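Local coordinates for protein (superoxide dismutase) (PDB 1COJ) that converts superoxide radicals into hydrogen peroxide and oxygen at an iron centre, one iron per subunit of a homotetramer, at residues A[27-39]-A[71-85]. Numbering follows the deposited sequence.
With FE (Fe (III) ion), chain B.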
ATOM      1  N   HIS A  27      20.098  10.373 -10.637  1.00 11.17           N
ATOM      2  CA  HIS A  27      18.791   9.871 -11.047  1.00 12.10           C
ATOM      3  C   HIS A  27      18.928   8.794 -12.119  1.00 13.35           C
ATOM      4  O   HIS A  27      18.310   7.728 -12.022  1.00 11.82           O
ATOM      5  CB  HIS A  27      17.912  11.018 -11.556  1.00 11.48           C
ATOM      6  CG  HIS A  27      16.446  10.710 -11.551  1.00 13.92           C
ATOM      7  ND1 HIS A  27      15.476  11.558 -12.044  1.00 14.16           N
ATOM      8  CD2 HIS A  27      15.778   9.618 -11.091  1.00 13.93           C
ATOM      9  CE1 HIS A  27      14.283  10.970 -11.872  1.00 17.87           C
ATOM     10  NE2 HIS A  27      14.414   9.789 -11.296  1.00 18.29           N
ATOM     11  N   PHE A  28      19.774   9.058 -13.108  1.00 12.86           N
ATOM     12  CA  PHE A  28      19.997   8.129 -14.209  1.00 13.05           C
ATOM     13  C   PHE A  28      20.972   7.005 -13.867  1.00 12.55           C
ATOM     14  O   PHE A  28      20.658   5.826 -14.034  1.00 12.34           O
ATOM     15  CB  PHE A  28      20.502   8.885 -15.443  1.00 12.39           C
ATOM     16  CG  PHE A  28      20.452   8.078 -16.709  1.00 11.97           C
ATOM     17  CD1 PHE A  28      19.333   8.131 -17.535  1.00 11.33           C
ATOM     18  CD2 PHE A  28      21.516   7.254 -17.068  1.00 11.29           C
ATOM     19  CE1 PHE A  28      19.268   7.370 -18.706  1.00 12.15           C
ATOM     20  CE2 PHE A  28      21.463   6.490 -18.233  1.00 12.26           C
ATOM     21  CZ  PHE A  28      20.337   6.547 -19.055  1.00 11.40           C
ATOM     22  N   GLU A  29      22.146   7.378 -13.371  1.00 12.37           N
ATOM     23  CA  GLU A  29      23.195   6.423 -13.042  1.00 12.20           C
ATOM     24  C   GLU A  29      22.969   5.536 -11.825  1.00 11.13           C
ATOM     25  O   GLU A  29      23.404   4.388 -11.816  1.00 12.76           O
ATOM     26  CB  GLU A  29      24.540   7.144 -12.907  1.00 12.22           C
ATOM     27  CG  GLU A  29      24.978   7.906 -14.152  1.00 14.69           C
ATOM     28  CD  GLU A  29      25.172   7.015 -15.369  1.00 16.09           C
ATOM     29  OE1 GLU A  29      25.487   5.815 -15.205  1.00 17.34           O
ATOM     30  OE2 GLU A  29      25.019   7.523 -16.498  1.00 17.04           O
ATOM     31  N   ALA A  30      22.314   6.052 -10.791  1.00 11.29           N
ATOM     32  CA  ALA A  30      22.090   5.253  -9.593  1.00 11.91           C
ATOM     33  C   ALA A  30      20.698   4.642  -9.493  1.00 12.63           C
ATOM     34  O   ALA A  30      20.556   3.422  -9.395  1.00 13.85           O
ATOM     35  CB  ALA A  30      22.402   6.067  -8.342  1.00 10.26           C
ATOM     36  N   HIS A  31      19.677   5.491  -9.518  1.00 11.36           N
ATOM     37  CA  HIS A  31      18.299   5.030  -9.402  1.00 12.08           C
ATOM     38  C   HIS A  31      17.809   4.203 -10.571  1.00 11.20           C
ATOM     39  O   HIS A  31      17.475   3.033 -10.405  1.00 12.96           O
ATOM     40  CB  HIS A  31      17.372   6.214  -9.151  1.00 10.63           C
ATOM     41  CG  HIS A  31      17.657   6.925  -7.865  1.00 12.46           C
ATOM     42  ND1 HIS A  31      17.465   6.324  -6.637  1.00 11.05           N
ATOM     43  CD2 HIS A  31      18.178   8.146  -7.607  1.00 12.54           C
ATOM     44  CE1 HIS A  31      17.857   7.148  -5.678  1.00 12.95           C
ATOM     45  NE2 HIS A  31      18.295   8.258  -6.236  1.00 12.39           N
ATOM     46  N   TYR A  32      17.776   4.801 -11.756  1.00 11.25           N
ATOM     47  CA  TYR A  32      17.323   4.097 -12.948  1.00  9.74           C
ATOM     48  C   TYR A  32      18.070   2.776 -13.177  1.00  9.71           C
ATOM     49  O   TYR A  32      17.452   1.713 -13.307  1.00  8.49           O
ATOM     50  CB  TYR A  32      17.449   5.018 -14.166  1.00  8.46           C
ATOM     51  CG  TYR A  32      17.399   4.312 -15.503  1.00  9.14           C
ATOM     52  CD1 TYR A  32      16.325   3.491 -15.850  1.00  7.48           C
ATOM     53  CD2 TYR A  32      18.440   4.454 -16.419  1.00  7.42           C
ATOM     54  CE1 TYR A  32      16.295   2.825 -17.087  1.00  9.58           C
ATOM     55  CE2 TYR A  32      18.424   3.801 -17.644  1.00  9.30           C
ATOM     56  CZ  TYR A  32      17.354   2.989 -17.977  1.00 10.07           C
ATOM     57  OH  TYR A  32      17.354   2.353 -19.195  1.00  8.88           O
ATOM     58  N   LYS A  33      19.395   2.838 -13.194  1.00  8.75           N
ATOM     59  CA  LYS A  33      20.192   1.645 -13.411  1.00  8.87           C
ATOM     60  C   LYS A  33      20.040   0.629 -12.286  1.00  9.24           C
ATOM     61  O   LYS A  33      20.194  -0.577 -12.508  1.00  8.48           O
ATOM     62  CB  LYS A  33      21.653   2.020 -13.653  1.00  9.93           C
ATOM     63  CG  LYS A  33      21.834   2.810 -14.940  1.00  9.75           C
ATOM     64  CD  LYS A  33      23.290   2.981 -15.322  1.00 12.27           C
ATOM     65  CE  LYS A  33      23.401   3.657 -16.678  1.00 13.20           C
ATOM     66  NZ  LYS A  33      24.818   3.747 -17.123  1.00 13.57           N
ATOM     67  N   GLY A  34      19.672   1.110 -11.101  1.00  9.69           N
ATOM     68  CA  GLY A  34      19.472   0.230  -9.962  1.00  9.18           C
ATOM     69  C   GLY A  34      18.246  -0.643 -10.161  1.00 10.54           C
ATOM     70  O   GLY A  34      18.237  -1.814  -9.765  1.00 10.48           O
ATOM     71  N   TYR A  35      17.213  -0.077 -10.784  1.00 10.04           N
ATOM     72  CA  TYR A  35      15.981  -0.812 -11.059  1.00  8.46           C
ATOM     73  C   TYR A  35      16.243  -1.885 -12.107  1.00  9.68           C
ATOM     74  O   TYR A  35      15.674  -2.974 -12.043  1.00  9.43           O
ATOM     75  CB  TYR A  35      14.873   0.127 -11.545  1.00  9.14           C
ATOM     76  CG  TYR A  35      14.471   1.164 -10.525  1.00  9.58           C
ATOM     77  CD1 TYR A  35      14.130   0.793  -9.225  1.00 11.15           C
ATOM     78  CD2 TYR A  35      14.455   2.519 -10.848  1.00  9.87           C
ATOM     79  CE1 TYR A  35      13.787   1.748  -8.265  1.00 11.16           C
ATOM     80  CE2 TYR A  35      14.114   3.482  -9.896  1.00 12.19           C
ATOM     81  CZ  TYR A  35      13.780   3.087  -8.608  1.00 12.67           C
ATOM     82  OH  TYR A  35      13.415   4.027  -7.665  1.00 16.36           O
ATOM     83  N   VAL A  36      17.100  -1.570 -13.074  1.00  9.60           N
ATOM     84  CA  VAL A  36      17.446  -2.522 -14.127  1.00 10.31           C
ATOM     85  C   VAL A  36      18.180  -3.717 -13.508  1.00 11.32           C
ATOM     86  O   VAL A  36      17.834  -4.877 -13.765  1.00 12.09           O
ATOM     87  CB  VAL A  36      18.329  -1.858 -15.227  1.00  9.98           C
ATOM     88  CG1 VAL A  36      18.818  -2.904 -16.230  1.00  8.42           C
ATOM     89  CG2 VAL A  36      17.536  -0.766 -15.948  1.00  8.62           C
ATOM     90  N   ALA A  37      19.147  -3.422 -12.644  1.00 10.50           N
ATOM     91  CA  ALA A  37      19.928  -4.459 -11.983  1.00 12.54           C
ATOM     92  C   ALA A  37      19.060  -5.376 -11.121  1.00 12.07           C
ATOM     93  O   ALA A  37      19.192  -6.601 -11.174  1.00 12.31           O
ATOM     94  CB  ALA A  37      21.026  -3.828 -11.142  1.00 10.89           C
ATOM     95  N   LYS A  38      18.176  -4.789 -10.324  1.00 11.21           N
ATOM     96  CA  LYS A  38      17.307  -5.575  -9.460  1.00 10.56           C
ATOM     97  C   LYS A  38      16.276  -6.394 -10.225  1.00 10.66           C
ATOM     98  O   LYS A  38      15.962  -7.524  -9.836  1.00 10.47           O
ATOM     99  CB  LYS A  38      16.649  -4.686  -8.408  1.00 10.32           C
ATOM    100  CG  LYS A  38      17.557  -4.407  -7.229  1.00 12.74           C
ATOM    101  CD  LYS A  38      17.923  -5.701  -6.524  1.00 11.81           C
ATOM    102  CE  LYS A  38      18.880  -5.451  -5.388  1.00 13.36           C
ATOM    103  NZ  LYS A  38      19.073  -6.690  -4.601  1.00 13.36           N
ATOM    104  N   TYR A  39      15.769  -5.839 -11.322  1.00 11.09           N
ATOM    105  CA  TYR A  39      14.804  -6.555 -12.145  1.00 12.46           C
ATOM    106  C   TYR A  39      15.481  -7.823 -12.659  1.00 13.07           C
ATOM    107  O   TYR A  39      14.898  -8.909 -12.632  1.00 11.89           O
ATOM    108  CB  TYR A  39      14.344  -5.690 -13.325  1.00 12.24           C
ATOM    109  CG  TYR A  39      13.492  -6.429 -14.335  1.00 13.19           C
ATOM    110  CD1 TYR A  39      12.115  -6.562 -14.157  1.00 12.88           C
ATOM    111  CD2 TYR A  39      14.068  -7.011 -15.465  1.00 13.85           C
ATOM    112  CE1 TYR A  39      11.337  -7.258 -15.076  1.00 13.01           C
ATOM    113  CE2 TYR A  39      13.302  -7.707 -16.387  1.00 13.63           C
ATOM    114  CZ  TYR A  39      11.939  -7.831 -16.188  1.00 15.11           C
ATOM    115  OH  TYR A  39      11.184  -8.542 -17.097  1.00 19.42           O
ATOM    116  N   GLU A  71       8.826  -7.531  -8.628  1.00  7.95           N
ATOM    117  CA  GLU A  71       9.033  -7.531 -10.064  1.00  6.42           C
ATOM    118  C   GLU A  71       8.290  -6.338 -10.654  1.00  7.80           C
ATOM    119  O   GLU A  71       8.811  -5.659 -11.541  1.00  8.33           O
ATOM    120  CB  GLU A  71       8.516  -8.818 -10.702  1.00  8.53           C
ATOM    121  CG  GLU A  71       8.770  -8.891 -12.210  1.00 10.42           C
ATOM    122  CD  GLU A  71       8.189 -10.142 -12.841  1.00 15.30           C
ATOM    123  OE1 GLU A  71       7.072 -10.532 -12.448  1.00 15.94           O
ATOM    124  OE2 GLU A  71       8.842 -10.735 -13.726  1.00 16.85           O
ATOM    125  N   THR A  72       7.083  -6.068 -10.155  1.00  6.72           N
ATOM    126  CA  THR A  72       6.291  -4.948 -10.652  1.00  7.72           C
ATOM    127  C   THR A  72       6.927  -3.617 -10.254  1.00  7.46           C
ATOM    128  O   THR A  72       6.927  -2.665 -11.034  1.00  9.90           O
ATOM    129  CB  THR A  72       4.813  -4.981 -10.156  1.00  7.49           C
ATOM    130  OG1 THR A  72       4.764  -4.852  -8.734  1.00  7.20           O
ATOM    131  CG2 THR A  72       4.135  -6.275 -10.568  1.00  8.65           C
ATOM    132  N   PHE A  73       7.497  -3.564  -9.052  1.00  7.29           N
ATOM    133  CA  PHE A  73       8.143  -2.351  -8.559  1.00  7.36           C
ATOM    134  C   PHE A  73       9.331  -1.973  -9.435  1.00  8.54           C
ATOM    135  O   PHE A  73       9.431  -0.839  -9.916  1.00  6.24           O
ATOM    136  CB  PHE A  73       8.615  -2.536  -7.111  1.00  6.72           C
ATOM    137  CG  PHE A  73       9.232  -1.299  -6.511  1.00  7.48           C
ATOM    138  CD1 PHE A  73       8.428  -0.254  -6.064  1.00  5.95           C
ATOM    139  CD2 PHE A  73      10.619  -1.168  -6.427  1.00  8.58           C
ATOM    140  CE1 PHE A  73       8.993   0.907  -5.538  1.00  9.76           C
ATOM    141  CE2 PHE A  73      11.196  -0.014  -5.905  1.00  8.89           C
ATOM    142  CZ  PHE A  73      10.382   1.029  -5.462  1.00  9.20           C
ATOM    143  N   ASN A  74      10.209  -2.941  -9.668  1.00  6.69           N
ATOM    144  CA  ASN A  74      11.400  -2.705 -10.463  1.00  8.96           C
ATOM    145  C   ASN A  74      11.160  -2.546 -11.958  1.00  9.15           C
ATOM    146  O   ASN A  74      11.740  -1.654 -12.588  1.00  8.65           O
ATOM    147  CB  ASN A  74      12.461  -3.769 -10.160  1.00  8.73           C
ATOM    148  CG  ASN A  74      13.008  -3.650  -8.739  1.00 10.10           C
ATOM    149  OD1 ASN A  74      12.635  -4.410  -7.848  1.00 12.97           O
ATOM    150  ND2 ASN A  74      13.873  -2.680  -8.526  1.00  5.49           N
ATOM    151  N   TYR A  75      10.265  -3.353 -12.521  1.00  8.46           N
ATOM    152  CA  TYR A  75       9.988  -3.247 -13.947  1.00  8.42           C
ATOM    153  C   TYR A  75       9.358  -1.899 -14.262  1.00  8.43           C
ATOM    154  O   TYR A  75       9.711  -1.263 -15.258  1.00  7.32           O
ATOM    155  CB  TYR A  75       9.091  -4.386 -14.430  1.00  8.47           C
ATOM    156  CG  TYR A  75       8.935  -4.426 -15.935  1.00  7.44           C
ATOM    157  CD1 TYR A  75      10.045  -4.532 -16.775  1.00  8.62           C
ATOM    158  CD2 TYR A  75       7.675  -4.339 -16.521  1.00  8.31           C
ATOM    159  CE1 TYR A  75       9.904  -4.547 -18.165  1.00  8.78           C
ATOM    160  CE2 TYR A  75       7.520  -4.353 -17.908  1.00  8.44           C
ATOM    161  CZ  TYR A  75       8.637  -4.457 -18.723  1.00  9.25           C
ATOM    162  OH  TYR A  75       8.485  -4.458 -20.092  1.00  9.57           O
ATOM    163  N   MET A  76       8.421  -1.464 -13.422  1.00  7.76           N
ATOM    164  CA  MET A  76       7.784  -0.168 -13.630  1.00  8.60           C
ATOM    165  C   MET A  76       8.816   0.931 -13.419  1.00  9.81           C
ATOM    166  O   MET A  76       8.789   1.957 -14.096  1.00  9.79           O
ATOM    167  CB  MET A  76       6.583   0.019 -12.704  1.00  7.53           C
ATOM    168  CG  MET A  76       5.337  -0.730 -13.157  1.00  8.92           C
ATOM    169  SD  MET A  76       4.668  -0.115 -14.717  1.00 12.88           S
ATOM    170  CE  MET A  76       5.451  -1.201 -15.928  1.00  8.88           C
ATOM    171  N   GLY A  77       9.734   0.697 -12.484  1.00 10.86           N
ATOM    172  CA  GLY A  77      10.796   1.652 -12.227  1.00 10.71           C
ATOM    173  C   GLY A  77      11.599   1.846 -13.503  1.00 11.29           C
ATOM    174  O   GLY A  77      11.913   2.973 -13.870  1.00 11.43           O
ATOM    175  N   VAL A  78      11.897   0.751 -14.199  1.00 10.16           N
ATOM    176  CA  VAL A  78      12.638   0.827 -15.459  1.00 10.06           C
ATOM    177  C   VAL A  78      11.831   1.567 -16.542  1.00 11.88           C
ATOM    178  O   VAL A  78      12.254   2.611 -17.049  1.00 10.14           O
ATOM    179  CB  VAL A  78      13.000  -0.597 -15.991  1.00  9.18           C
ATOM    180  CG1 VAL A  78      13.636  -0.517 -17.378  1.00  7.19           C
ATOM    181  CG2 VAL A  78      13.937  -1.309 -15.025  1.00  7.36           C
ATOM    182  N   VAL A  79      10.659   1.026 -16.865  1.00 10.63           N
ATOM    183  CA  VAL A  79       9.791   1.572 -17.900  1.00 10.32           C
ATOM    184  C   VAL A  79       9.441   3.048 -17.727  1.00  8.92           C
ATOM    185  O   VAL A  79       9.604   3.839 -18.661  1.00  9.38           O
ATOM    186  CB  VAL A  79       8.490   0.739 -18.024  1.00 11.86           C
ATOM    187  CG1 VAL A  79       7.516   1.416 -18.974  1.00 13.35           C
ATOM    188  CG2 VAL A  79       8.810  -0.664 -18.530  1.00 14.14           C
ATOM    189  N   LEU A  80       8.968   3.416 -16.542  1.00  9.33           N
ATOM    190  CA  LEU A  80       8.586   4.797 -16.265  1.00  8.55           C
ATOM    191  C   LEU A  80       9.763   5.754 -16.416  1.00  9.36           C
ATOM    192  O   LEU A  80       9.605   6.849 -16.956  1.00  7.46           O
ATOM    193  CB  LEU A  80       7.946   4.904 -14.878  1.00 10.02           C
ATOM    194  CG  LEU A  80       6.416   4.763 -14.776  1.00 13.00           C
ATOM    195  CD1 LEU A  80       5.820   3.948 -15.905  1.00 15.89           C
ATOM    196  CD2 LEU A  80       6.050   4.176 -13.423  1.00 12.41           C
ATOM    197  N   HIS A  81      10.946   5.337 -15.970  1.00  9.33           N
ATOM    198  CA  HIS A  81      12.125   6.185 -16.103  1.00  9.62           C
ATOM    199  C   HIS A  81      12.533   6.355 -17.561  1.00  9.86           C
ATOM    200  O   HIS A  81      12.909   7.452 -17.977  1.00 12.47           O
ATOM    201  CB  HIS A  81      13.294   5.660 -15.266  1.00  6.29           C
ATOM    202  CG  HIS A  81      13.214   6.055 -13.823  1.00  9.37           C
ATOM    203  ND1 HIS A  81      12.638   5.279 -12.844  1.00  8.37           N
ATOM    204  CD2 HIS A  81      13.576   7.208 -13.209  1.00  9.99           C
ATOM    205  CE1 HIS A  81      12.654   5.964 -11.701  1.00 12.91           C
ATOM    206  NE2 HIS A  81      13.215   7.142 -11.871  1.00 13.98           N
ATOM    207  N   GLU A  82      12.412   5.291 -18.349  1.00 10.56           N
ATOM    208  CA  GLU A  82      12.763   5.378 -19.761  1.00  9.69           C
ATOM    209  C   GLU A  82      11.819   6.317 -20.504  1.00  9.40           C
ATOM    210  O   GLU A  82      12.243   7.051 -21.399  1.00 10.64           O
ATOM    211  CB  GLU A  82      12.783   3.993 -20.399  1.00  8.92           C
ATOM    212  CG  GLU A  82      13.908   3.139 -19.859  1.00  8.95           C
ATOM    213  CD  GLU A  82      14.053   1.808 -20.564  1.00 13.14           C
ATOM    214  OE1 GLU A  82      15.075   1.139 -20.320  1.00 13.92           O
ATOM    215  OE2 GLU A  82      13.160   1.421 -21.348  1.00 15.18           O
ATOM    216  N   LEU A  83      10.549   6.311 -20.114  1.00  9.24           N
ATOM    217  CA  LEU A  83       9.552   7.186 -20.727  1.00  8.24           C
ATOM    218  C   LEU A  83       9.789   8.637 -20.301  1.00  8.80           C
ATOM    219  O   LEU A  83       9.554   9.574 -21.064  1.00  9.71           O
ATOM    220  CB  LEU A  83       8.142   6.744 -20.320  1.00  9.70           C
ATOM    221  CG  LEU A  83       7.634   5.410 -20.879  1.00  9.60           C
ATOM    222  CD1 LEU A  83       6.390   4.971 -20.132  1.00 10.78           C
ATOM    223  CD2 LEU A  83       7.342   5.549 -22.365  1.00 11.63           C
ATOM    224  N   TYR A  84      10.270   8.800 -19.074  1.00  9.17           N
ATOM    225  CA  TYR A  84      10.561  10.110 -18.502  1.00  9.68           C
ATOM    226  C   TYR A  84      11.783  10.769 -19.158  1.00 11.39           C
ATOM    227  O   TYR A  84      11.676  11.848 -19.742  1.00 11.55           O
ATOM    228  CB  TYR A  84      10.762   9.949 -16.990  1.00  6.55           C
ATOM    229  CG  TYR A  84      11.247  11.172 -16.245  1.00  8.88           C
ATOM    230  CD1 TYR A  84      10.388  12.232 -15.963  1.00  8.30           C
ATOM    231  CD2 TYR A  84      12.553  11.238 -15.762  1.00  8.48           C
ATOM    232  CE1 TYR A  84      10.815  13.324 -15.208  1.00  8.15           C
ATOM    233  CE2 TYR A  84      12.991  12.326 -15.009  1.00  9.96           C
ATOM    234  CZ  TYR A  84      12.116  13.360 -14.729  1.00 10.72           C
ATOM    235  OH  TYR A  84      12.522  14.392 -13.910  1.00 10.93           O
ATOM    236  N   PHE A  85      12.935  10.110 -19.080  1.00 11.51           N
ATOM    237  CA  PHE A  85      14.160  10.643 -19.670  1.00 12.14           C
ATOM    238  C   PHE A  85      14.039  10.803 -21.181  1.00 11.57           C
ATOM    239  O   PHE A  85      14.463  11.816 -21.745  1.00 12.33           O
ATOM    240  CB  PHE A  85      15.347   9.733 -19.348  1.00 11.42           C
ATOM    241  CG  PHE A  85      15.727   9.712 -17.895  1.00 11.61           C
ATOM    242  CD1 PHE A  85      15.973  10.897 -17.209  1.00 11.54           C
ATOM    243  CD2 PHE A  85      15.854   8.504 -17.213  1.00 11.11           C
ATOM    244  CE1 PHE A  85      16.342  10.883 -15.872  1.00 12.50           C
ATOM    245  CE2 PHE A  85      16.223   8.479 -15.872  1.00 11.34           C
ATOM    246  CZ  PHE A  85      16.468   9.670 -15.200  1.00 12.72           C
TER
HETATM  247 FE    FE B 213      12.900   8.635 -10.332  0.55 20.15          FE
HETATM  248  O   HOH W   1      15.308  14.381 -12.514  1.00 11.65           O
HETATM  249  O   HOH W   2      11.322   7.714  -9.517  1.00 13.62           O
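His-27 and His-81 meet at the iron(III) ion, each giving NE2 as a metal ligand, at 2.1 Å from His-27 and 2.2 Å from His-81. The two imidazole planes stand nearly perpendicular (87°). Histidine suits both places because its far nitrogen binds metal while ND1 can be fixed from behind: His-81 ND1 donates to Gly-77 O at 2.6 Å, in the plane of its own ring, and His-27 ND1 donates to a water that also touches Tyr-84 OH. Phe-85 turns its edge to a face of His-27 and takes the edge of Phe-28 on its own face, CD1 of Phe-28 lying 3.5 Å from CD2 of Phe-85.

Tyr-32 can be followed outward. With CG anti to the backbone N (chi1 163°), its ring is carried across 71-85: CB rests by Phe-85 CE2, CD1 by His-81 CB, CD2 over the centre of the Phe-28 ring, CE1 and CZ by Glu-82 CG, and OH donates to Glu-82 OE1 at 2.8 Å, on the anti side of the carboxylate. Tyrosine offers both a flat packing ring and this hydroxyl, which also bonds Lys-8 N. A phenylalanine here would probably leave Glu-82 and Lys-8 N without their hydroxyl mate.

Tyr-35 is the next knob, set among Phe-73, Asn-74, Gly-77 and His-81; bare Gly-77 lets its CA approach the ring face in a CH-pi contact.

Segments 27-39 and 71-85 (axes 8.2 Å apart, 137°) belong to helices 21-47 and 63-86, the alpha-hairpin of iron/manganese superoxide dismutases. Asp-163, ending strand 157-163, His-167 and a water complete the iron site, while Leu-80 and Tyr-84 pack on Trp-128 of strand 128-134.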